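Local coordinates for USG-1 protein homolog (Pseudomonas aeruginosa, PDB 2HJS) that probably binds NAD or a related dinucleotide and acts as a dimeric oxidoreductase of the aspartate-semialdehyde dehydrogenase family, its exact reaction being uncertain, at residues A[9-14]-A[21-26]; A[47-52]-A[56-61]. All coordinates share one frame; numbering follows the deposited sequence.

Overall arrangement
Both contacts belong to the NAD-binding domain, on one side of the chain's centre and sharing its mixed sheet. Contact 1 comes first along the chain and is complete before contact 2 begins; their centres lie 10 Å apart. Contact 1 sets helix 17-28 against strand 9-12, an interior strand of the sheet, while contact 2 is the hairpin of strands 48-51 and 54-60 at one margin. Strand 36-40 runs between strands 9-12 and 54-60. The two contacts also touch directly: Phe-51 packs on Val-23 and Leu-26, and the selenium of Met-49 reaches Ala-14. The hairpin thus continues the sheet outward and closes over the flank of the first helix.

Contact 1. Residues A[9-14]-A[21-26]; sequences VAVVGA and ALVGLL
Val-11 is the side chain to start from: its two methyls meet three residues of helix 17-28, all within 21-26. CG1 lies 3.9 Å from Val-23 CG2, and CG2 is equally close, 3.9 Å, to Leu-26 CD1, with Leu-22 CD2 at 4.1 Å. The two valines meet at a slant, whereas Val-11 and Leu-26 run past one another in opposite directions. On Val-23 it is the branch beside the backbone N that does the touching, because chi1 of 170° puts CG1 opposite the backbone N and leaves CG2 to meet Val-11. Every one of these contacts is methyl against methyl, between buried residues.

This is the opening strand and helix of the beta-alpha-beta unit formed by strand 9-12, helix 17-28 and strand 36-40, the usual start of a Rossmann-type dinucleotide-binding domain. The axes of strand 9-12 and of the 21-26 part of the helix approach to 9.9 Å and are nearly antiparallel, at 156°, as expected where the chain turns back after the strand.

Looser apolar contacts flank the centre. Val-9 CG1 approaches Leu-26 CD1 at 4.3 Å, and beyond the strand Ala-14 CB comes within 4.5 Å of Val-23 CG2. Phe-73 of the neighbouring strand touches Val-9, Leu-22 and Leu-26, while Leu-38 covers Ala-14 and Val-23.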
loop_
_atom_site.group_PDB
_atom_site.type_symbol
_atom_site.label_atom_id
_atom_site.label_comp_id
_atom_site.label_asym_id
_atom_site.label_seq_id
_atom_site.Cartn_x
_atom_site.Cartn_y
_atom_site.Cartn_z
ATOM N N VAL A 9 -2.860 -33.313 21.801
ATOM C CA VAL A 9 -2.509 -32.056 21.260
ATOM C C VAL A 9 -2.862 -31.021 22.312
ATOM O O VAL A 9 -3.894 -31.134 22.990
ATOM C CB VAL A 9 -3.265 -31.837 19.933
ATOM C CG1 VAL A 9 -3.058 -30.449 19.417
ATOM C CG2 VAL A 9 -2.819 -32.881 18.900
ATOM N N ALA A 10 -1.971 -30.057 22.481
ATOM C CA ALA A 10 -2.251 -28.837 23.222
ATOM C C ALA A 10 -2.297 -27.675 22.233
ATOM O O ALA A 10 -1.516 -27.650 21.294
ATOM C CB ALA A 10 -1.165 -28.587 24.247
ATOM N N VAL A 11 -3.210 -26.727 22.442
ATOM C CA VAL A 11 -3.160 -25.437 21.742
ATOM C C VAL A 11 -2.996 -24.329 22.776
ATOM O O VAL A 11 -3.916 -24.033 23.542
ATOM C CB VAL A 11 -4.394 -25.168 20.837
ATOM C CG1 VAL A 11 -4.321 -23.765 20.182
ATOM C CG2 VAL A 11 -4.530 -26.264 19.766
ATOM N N VAL A 12 -1.804 -23.741 22.774
ATOM C CA VAL A 12 -1.423 -22.648 23.663
ATOM C C VAL A 12 -1.806 -21.348 22.990
ATOM O O VAL A 12 -1.473 -21.125 21.824
ATOM C CB VAL A 12 0.085 -22.740 23.985
ATOM C CG1 VAL A 12 0.525 -21.596 24.868
ATOM C CG2 VAL A 12 0.374 -24.083 24.705
ATOM N N GLY A 13 -2.570 -20.524 23.701
ATOM C CA GLY A 13 -3.102 -19.266 23.163
ATOM C C GLY A 13 -4.418 -19.472 22.435
ATOM O O GLY A 13 -4.739 -18.775 21.479
ATOM N N ALA A 14 -5.202 -20.417 22.933
ATOM C CA ALA A 14 -6.380 -20.913 22.249
ATOM C C ALA A 14 -7.455 -19.850 22.114
ATOM O O ALA A 14 -8.284 -19.937 21.223
ATOM C CB ALA A 14 -6.936 -22.149 22.977
ATOM N N ALA A 21 -8.794 -19.806 15.427
ATOM C CA ALA A 21 -8.896 -20.287 14.046
ATOM C C ALA A 21 -8.242 -21.658 13.964
ATOM O O ALA A 21 -8.741 -22.545 13.296
ATOM C CB ALA A 21 -8.237 -19.298 13.059
ATOM N N LEU A 22 -7.143 -21.841 14.681
ATOM C CA LEU A 22 -6.395 -23.074 14.596
ATOM C C LEU A 22 -7.201 -24.230 15.196
ATOM O O LEU A 22 -7.216 -25.327 14.638
ATOM C CB LEU A 22 -5.033 -22.912 15.267
ATOM C CG LEU A 22 -3.995 -23.998 14.979
ATOM C CD1 LEU A 22 -2.622 -23.419 15.189
ATOM C CD2 LEU A 22 -4.191 -25.277 15.839
ATOM N N VAL A 23 -7.898 -23.978 16.307
ATOM C CA VAL A 23 -8.753 -24.990 16.924
ATOM C C VAL A 23 -9.892 -25.372 15.977
ATOM O O VAL A 23 -10.193 -26.559 15.811
ATOM C CB VAL A 23 -9.287 -24.534 18.304
ATOM C CG1 VAL A 23 -10.359 -25.490 18.814
ATOM C CG2 VAL A 23 -8.117 -24.422 19.313
ATOM N N GLY A 24 -10.527 -24.389 15.355
ATOM C CA GLY A 24 -11.575 -24.673 14.373
ATOM C C GLY A 24 -11.046 -25.511 13.208
ATOM O O GLY A 24 -11.735 -26.398 12.721
ATOM N N LEU A 25 -9.825 -25.235 12.758
ATOM C CA LEU A 25 -9.217 -26.025 11.689
ATOM C C LEU A 25 -8.886 -27.468 12.067
ATOM O O LEU A 25 -8.970 -28.355 11.212
ATOM C CB LEU A 25 -7.951 -25.346 11.178
ATOM C CG LEU A 25 -8.196 -24.082 10.362
ATOM C CD1 LEU A 25 -6.863 -23.390 10.136
ATOM C CD2 LEU A 25 -8.917 -24.380 9.038
ATOM N N LEU A 26 -8.485 -27.697 13.322
ATOM C CA LEU A 26 -8.284 -29.041 13.811
ATOM C C LEU A 26 -9.569 -29.846 13.677
ATOM O O LEU A 26 -9.525 -31.022 13.351
ATOM C CB LEU A 26 -7.800 -29.061 15.276
ATOM C CG LEU A 26 -6.427 -28.426 15.516
ATOM C CD1 LEU A 26 -6.096 -28.480 17.010
ATOM C CD2 LEU A 26 -5.340 -29.078 14.644
#

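Contact 2. Residues A[47-52]-A[56-61]; sequences QRMGFA and LRVGDV
Strands 48-51 and 54-60 pair antiparallel, Met-49 with Leu-56 as the hydrogen-bonded pair and Arg-48 with Arg-57 as the non-hydrogen-bonded one. Met-49 bonds Leu-56 through both backbone groups, N to O at 2.9 Å and O to N at 2.8 Å, and Val-58 N adds a third bond, to Gln-47 O, also 2.8 Å.

On the face carrying the arginines, the Arg-48 chain bends at chi3 (83°) and lays one face of its guanidinium over the partner backbone, with Arg-57 N 3.7 Å from NH2 and offset toward the rim. NE of Arg-48 hydrogen-bonds Ser-55 OG, which helps hold the group there. The Arg-57 side chain crosses that of Arg-48 at about a right angle, their guanidinium planes 70° apart.

On the side of Met-49 and Leu-56 the contacts are apolar. Val-58 CG2 meets the selenium of the selenomethionine Met-49 at 4.0 Å, and Leu-56 brings CD1 to within 3.9 Å of Phe-51 CB. The Phe-51 ring continues to helix 17-28, where it also touches Asp-27.

Arg-48 NH1 and Arg-57 NE remain 5.6 Å apart, so any repulsion between the like charges is probably modest at this exposed face; the pairing probably rests mainly on the backbone bonds and on the apolar side chains packed against helix 17-28 and strand 36-40.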
loop_
_atom_site.group_PDB
_atom_site.type_symbol
_atom_site.label_atom_id
_atom_site.label_comp_id
_atom_site.label_asym_id
_atom_site.label_seq_id
_atom_site.Cartn_x
_atom_site.Cartn_y
_atom_site.Cartn_z
ATOM N N GLN A 47 -12.442 -19.900 30.804
ATOM C CA GLN A 47 -13.525 -19.739 29.838
ATOM C C GLN A 47 -13.635 -20.957 28.907
ATOM O O GLN A 47 -12.703 -21.757 28.797
ATOM C CB GLN A 47 -13.412 -18.411 29.086
ATOM C CG GLN A 47 -12.462 -18.405 27.910
ATOM C CD GLN A 47 -12.113 -16.991 27.452
ATOM O OE1 GLN A 47 -11.427 -16.249 28.159
ATOM N NE2 GLN A 47 -12.573 -16.620 26.260
ATOM N N ARG A 48 -14.790 -21.116 28.272
ATOM C CA ARG A 48 -15.055 -22.313 27.474
ATOM C C ARG A 48 -15.037 -22.016 25.971
ATOM O O ARG A 48 -15.316 -20.896 25.546
ATOM C CB ARG A 48 -16.375 -22.982 27.900
ATOM C CG ARG A 48 -16.422 -23.394 29.382
ATOM C CD ARG A 48 -17.512 -24.437 29.690
ATOM N NE ARG A 48 -17.089 -25.817 29.403
ATOM C CZ ARG A 48 -16.546 -26.658 30.288
ATOM N NH1 ARG A 48 -16.339 -26.286 31.550
ATOM N NH2 ARG A 48 -16.198 -27.886 29.910
HETATM N N MSE A 49 -14.684 -23.022 25.178
HETATM C CA MSE A 49 -14.677 -22.898 23.724
HETATM C C MSE A 49 -15.263 -24.126 23.082
HETATM O O MSE A 49 -15.082 -25.234 23.576
HETATM C CB MSE A 49 -13.258 -22.704 23.191
HETATM C CG MSE A 49 -12.643 -21.389 23.533
HETATM SE SE MSE A 49 -10.848 -21.273 22.771
HETATM C CE MSE A 49 -11.259 -21.521 20.851
ATOM N N GLY A 50 -15.939 -23.915 21.962
ATOM C CA GLY A 50 -16.506 -24.999 21.180
ATOM C C GLY A 50 -15.449 -25.770 20.416
ATOM O O GLY A 50 -14.511 -25.184 19.875
ATOM N N PHE A 51 -15.595 -27.091 20.399
ATOM C CA PHE A 51 -14.778 -27.972 19.570
ATOM C C PHE A 51 -15.552 -29.243 19.251
ATOM O O PHE A 51 -15.999 -29.975 20.172
ATOM C CB PHE A 51 -13.446 -28.325 20.235
ATOM C CG PHE A 51 -12.615 -29.295 19.432
ATOM C CD1 PHE A 51 -11.834 -28.845 18.355
ATOM C CD2 PHE A 51 -12.639 -30.665 19.723
ATOM C CE1 PHE A 51 -11.065 -29.738 17.593
ATOM C CE2 PHE A 51 -11.887 -31.565 18.971
ATOM C CZ PHE A 51 -11.086 -31.096 17.895
ATOM N N ALA A 52 -15.711 -29.510 17.954
ATOM C CA ALA A 52 -16.443 -30.704 17.490
ATOM C C ALA A 52 -17.798 -30.870 18.186
ATOM O O ALA A 52 -18.128 -31.969 18.653
ATOM C CB ALA A 52 -15.581 -31.966 17.658
ATOM N N LEU A 56 -15.207 -27.150 25.655
ATOM C CA LEU A 56 -13.940 -27.418 26.363
ATOM C C LEU A 56 -13.510 -26.271 27.281
ATOM O O LEU A 56 -13.610 -25.109 26.903
ATOM C CB LEU A 56 -12.813 -27.664 25.342
ATOM C CG LEU A 56 -12.664 -29.032 24.670
ATOM C CD1 LEU A 56 -13.927 -29.433 23.922
ATOM C CD2 LEU A 56 -11.512 -29.007 23.713
ATOM N N ARG A 57 -13.007 -26.587 28.474
ATOM C CA ARG A 57 -12.490 -25.542 29.366
ATOM C C ARG A 57 -11.062 -25.131 28.969
ATOM O O ARG A 57 -10.211 -25.993 28.754
ATOM C CB ARG A 57 -12.526 -26.013 30.826
ATOM C CG ARG A 57 -12.287 -24.903 31.853
ATOM C CD ARG A 57 -12.235 -25.479 33.283
ATOM N NE ARG A 57 -11.740 -24.496 34.261
ATOM C CZ ARG A 57 -10.451 -24.184 34.464
ATOM N NH1 ARG A 57 -9.476 -24.776 33.760
ATOM N NH2 ARG A 57 -10.132 -23.271 35.384
ATOM N N VAL A 58 -10.798 -23.830 28.863
ATOM C CA VAL A 58 -9.424 -23.347 28.617
ATOM C C VAL A 58 -8.675 -23.369 29.957
ATOM O O VAL A 58 -9.152 -22.792 30.934
ATOM C CB VAL A 58 -9.403 -21.917 28.018
ATOM C CG1 VAL A 58 -7.978 -21.412 27.865
ATOM C CG2 VAL A 58 -10.132 -21.879 26.665
ATOM N N GLY A 59 -7.526 -24.048 29.995
ATOM C CA GLY A 59 -6.695 -24.153 31.199
ATOM C C GLY A 59 -5.540 -23.167 31.196
ATOM O O GLY A 59 -5.249 -22.553 30.172
ATOM N N ASP A 60 -4.900 -22.997 32.349
ATOM C CA ASP A 60 -3.789 -22.059 32.503
ATOM C C ASP A 60 -2.525 -22.740 31.998
ATOM O O ASP A 60 -2.149 -23.784 32.510
ATOM C CB ASP A 60 -3.642 -21.664 33.983
ATOM C CG ASP A 60 -2.564 -20.591 34.232
ATOM O OD1 ASP A 60 -1.750 -20.243 33.334
ATOM O OD2 ASP A 60 -2.530 -20.083 35.375
ATOM N N VAL A 61 -1.881 -22.152 30.987
ATOM C CA VAL A 61 -0.610 -22.679 30.482
ATOM C C VAL A 61 0.447 -22.874 31.594
ATOM O O VAL A 61 1.223 -23.823 31.539
ATOM C CB VAL A 61 -0.051 -21.859 29.284
ATOM C CG1 VAL A 61 0.332 -20.433 29.697
ATOM C CG2 VAL A 61 1.125 -22.582 28.633
#